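Side-chain contact in DNA repair protein RAD2 (Saccharomyces cerevisiae, PDB 4Q0W), which cuts single-stranded DNA as a structure-specific endonuclease, making an incision essential to the excision repair of DNA damaged by ultraviolet light, bulky adducts or cross-links: residues E85-R88 and Q89-R93. Residues are numbered along the deposited sequence; the frame is centred on the assembly and turned at random.
Sequences ETIR and QRKER
Gln-89 lies back along the helix over Glu-85: its N donates to Glu-85 O at 3.0 Å, and its extended side chain runs past the same carbonyl, with CG 3.3 Å from Glu-85 O. The carboxamide lies beside that oxygen, Gln-89 CD being 3.4 Å from Glu-85 O.

Arg-90 repeats the backbone pattern with Thr-86, whose carbonyl oxygen is gripped twice, by Arg-90 N and by the side-chain ND2 of Asn-246. The arginine leaves the helix with CG anti to its backbone N (chi1 175°) and then bends at chi3 (-63°), which carries the guanidinium across the threonine methyl at a slant; Arg-90 NH2 lies 3.9 Å from Thr-86 CG2. The guanidinium itself is anchored outside the helix, NH2 on Ser-242 O and NE more weakly on Asn-246 OD1, while Thr-86 OG1 turns to Leu-82 O.

Lys-91 and Ile-87 run side by side in the same direction. Besides the bond from Lys-91 N to Ile-87 O, the lysine methylenes pass that oxygen. Lys-91 CD lies 4.0 Å from Ile-87 CG2, and the bends at chi3 and chi4 fold the chain so that NZ stays equally close to that methyl.

Glu-92 N completes the series on Arg-88 O at 2.9 Å, its CB alone of the side chain resting near that carbonyl.

The four successive i to i+4 bonds are those of a regular alpha-helix, here helix 81-98 of the Rad2 N-domain. Through Arg-90 and Thr-86 it is tied to Ser-242 and Asn-246, and the side chain of Ile-87 comes within about 4 Å of that of Asp-243, a probable magnesium ligand, placing this helix face beside the probable two-metal nuclease site of the XPG/RAD2 family, where a calcium ion lies about 8 Å from the Ile-87 side chain.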
ATOM      1  N   GLU A  85       1.193 -28.861  -1.170  1.00 14.77           N
ATOM      2  CA  GLU A  85       0.418 -28.520  -2.361  1.00 19.39           C
ATOM      3  C   GLU A  85       0.175 -27.019  -2.463  1.00 17.57           C
ATOM      4  O   GLU A  85       0.355 -26.430  -3.532  1.00 21.00           O
ATOM      5  CB  GLU A  85      -0.906 -29.288  -2.360  1.00 21.22           C
ATOM      6  CG  GLU A  85      -0.716 -30.799  -2.565  1.00 23.57           C
ATOM      7  CD  GLU A  85      -1.987 -31.590  -2.311  1.00 28.54           C
ATOM      8  OE1 GLU A  85      -2.029 -32.777  -2.708  1.00 27.70           O
ATOM      9  OE2 GLU A  85      -2.931 -31.026  -1.708  1.00 29.54           O
ATOM     10  N   THR A  86      -0.244 -26.406  -1.354  1.00 20.54           N
ATOM     11  CA  THR A  86      -0.521 -24.965  -1.324  1.00 20.69           C
ATOM     12  C   THR A  86       0.706 -24.158  -1.742  1.00 17.41           C
ATOM     13  O   THR A  86       0.642 -23.298  -2.624  1.00 19.53           O
ATOM     14  CB  THR A  86      -0.919 -24.487   0.092  1.00 22.72           C
ATOM     15  OG1 THR A  86      -2.103 -25.168   0.533  1.00 19.94           O
ATOM     16  CG2 THR A  86      -1.154 -22.960   0.097  1.00 16.34           C
ATOM     17  N   ILE A  87       1.823 -24.431  -1.082  1.00 17.77           N
ATOM     18  CA  ILE A  87       3.050 -23.693  -1.331  1.00 18.88           C
ATOM     19  C   ILE A  87       3.562 -23.873  -2.761  1.00 21.23           C
ATOM     20  O   ILE A  87       3.963 -22.896  -3.409  1.00 20.66           O
ATOM     21  CB  ILE A  87       4.143 -24.105  -0.329  1.00 18.75           C
ATOM     22  CG1 ILE A  87       3.720 -23.721   1.089  1.00 24.63           C
ATOM     23  CG2 ILE A  87       5.497 -23.471  -0.701  1.00 20.88           C
ATOM     24  CD1 ILE A  87       4.674 -24.219   2.161  1.00 38.09           C
ATOM     25  N   ARG A  88       3.560 -25.109  -3.257  1.00 17.90           N
ATOM     26  CA  ARG A  88       4.052 -25.335  -4.615  1.00 20.74           C
ATOM     27  C   ARG A  88       3.161 -24.603  -5.628  1.00 21.01           C
ATOM     28  O   ARG A  88       3.659 -24.032  -6.604  1.00 18.83           O
ATOM     29  CB  ARG A  88       4.179 -26.836  -4.932  1.00 18.03           C
ATOM     30  CG  ARG A  88       2.856 -27.536  -5.239  1.00 20.98           C
ATOM     31  CD  ARG A  88       3.029 -29.041  -5.434  1.00 17.35           C
ATOM     32  NE  ARG A  88       1.767 -29.656  -5.861  1.00 19.93           N
ATOM     33  CZ  ARG A  88       1.433 -30.923  -5.624  1.00 22.62           C
ATOM     34  NH1 ARG A  88       2.269 -31.717  -4.964  1.00 20.11           N
ATOM     35  NH2 ARG A  88       0.258 -31.390  -6.033  1.00 19.15           N
ATOM     36  N   GLN A  89       1.847 -24.587  -5.388  1.00 19.45           N
ATOM     37  CA  GLN A  89       0.947 -23.903  -6.307  1.00 22.08           C
ATOM     38  C   GLN A  89       1.177 -22.397  -6.253  1.00 25.47           C
ATOM     39  O   GLN A  89       1.154 -21.716  -7.286  1.00 21.84           O
ATOM     40  CB  GLN A  89      -0.513 -24.259  -6.007  1.00 21.44           C
ATOM     41  CG  GLN A  89      -0.868 -25.674  -6.451  1.00 16.75           C
ATOM     42  CD  GLN A  89      -2.145 -26.194  -5.828  1.00 20.70           C
ATOM     43  OE1 GLN A  89      -2.945 -25.430  -5.261  1.00 17.07           O
ATOM     44  NE2 GLN A  89      -2.348 -27.507  -5.928  1.00 19.80           N
ATOM     45  N   ARG A  90       1.422 -21.884  -5.050  1.00 20.96           N
ATOM     46  CA  ARG A  90       1.712 -20.459  -4.890  1.00 28.43           C
ATOM     47  C   ARG A  90       2.921 -20.084  -5.758  1.00 26.74           C
ATOM     48  O   ARG A  90       2.875 -19.122  -6.528  1.00 30.96           O
ATOM     49  CB  ARG A  90       1.963 -20.140  -3.411  1.00 23.61           C
ATOM     50  CG  ARG A  90       2.405 -18.714  -3.094  1.00 32.87           C
ATOM     51  CD  ARG A  90       2.692 -18.574  -1.593  1.00 27.47           C
ATOM     52  NE  ARG A  90       1.482 -18.800  -0.804  1.00 40.62           N
ATOM     53  CZ  ARG A  90       1.461 -19.283   0.438  1.00 51.45           C
ATOM     54  NH1 ARG A  90       2.597 -19.599   1.058  1.00 40.43           N
ATOM     55  NH2 ARG A  90       0.295 -19.453   1.063  1.00 36.19           N
ATOM     56  N   LYS A  91       3.981 -20.879  -5.666  1.00 29.18           N
ATOM     57  CA  LYS A  91       5.200 -20.614  -6.426  1.00 37.66           C
ATOM     58  C   LYS A  91       4.966 -20.735  -7.928  1.00 38.02           C
ATOM     59  O   LYS A  91       5.451 -19.919  -8.714  1.00 36.64           O
ATOM     60  CB  LYS A  91       6.306 -21.572  -5.995  1.00 32.44           C
ATOM     61  CG  LYS A  91       6.864 -21.306  -4.605  1.00 31.86           C
ATOM     62  CD  LYS A  91       7.452 -22.591  -4.035  1.00 32.98           C
ATOM     63  CE  LYS A  91       8.792 -22.375  -3.368  1.00 34.52           C
ATOM     64  NZ  LYS A  91       8.690 -21.567  -2.134  1.00 46.41           N
ATOM     65  N   GLU A  92       4.207 -21.750  -8.319  1.00 34.65           N
ATOM     66  CA  GLU A  92       3.948 -21.997  -9.730  1.00 37.47           C
ATOM     67  C   GLU A  92       3.255 -20.801 -10.374  1.00 41.47           C
ATOM     68  O   GLU A  92       3.583 -20.417 -11.500  1.00 44.83           O
ATOM     69  CB  GLU A  92       3.116 -23.267  -9.896  1.00 34.87           C
ATOM     70  CG  GLU A  92       3.264 -23.921 -11.251  1.00 34.10           C
ATOM     71  CD  GLU A  92       2.406 -23.250 -12.278  1.00 42.08           C
ATOM     72  OE1 GLU A  92       2.707 -23.383 -13.487  1.00 48.05           O
ATOM     73  OE2 GLU A  92       1.425 -22.584 -11.865  1.00 41.90           O
ATOM     74  N   ARG A  93       2.322 -20.195  -9.644  1.00 42.29           N
ATOM     75  CA  ARG A  93       1.545 -19.069 -10.159  1.00 46.27           C
ATOM     76  C   ARG A  93       2.314 -17.745 -10.168  1.00 51.89           C
ATOM     77  O   ARG A  93       2.018 -16.855 -10.966  1.00 58.48           O
ATOM     78  CB  ARG A  93       0.249 -18.914  -9.362  1.00 48.74           C
ATOM     79  CG  ARG A  93      -0.752 -20.045  -9.586  1.00 55.47           C
ATOM     80  CD  ARG A  93      -1.763 -19.674 -10.674  1.00 60.79           C
ATOM     81  NE  ARG A  93      -2.900 -20.594 -10.726  1.00 62.14           N
ATOM     82  CZ  ARG A  93      -3.817 -20.720  -9.764  1.00 54.48           C
ATOM     83  NH1 ARG A  93      -3.744 -19.999  -8.649  1.00 50.81           N
ATOM     84  NH2 ARG A  93      -4.815 -21.581  -9.912  1.00 54.64           N
TER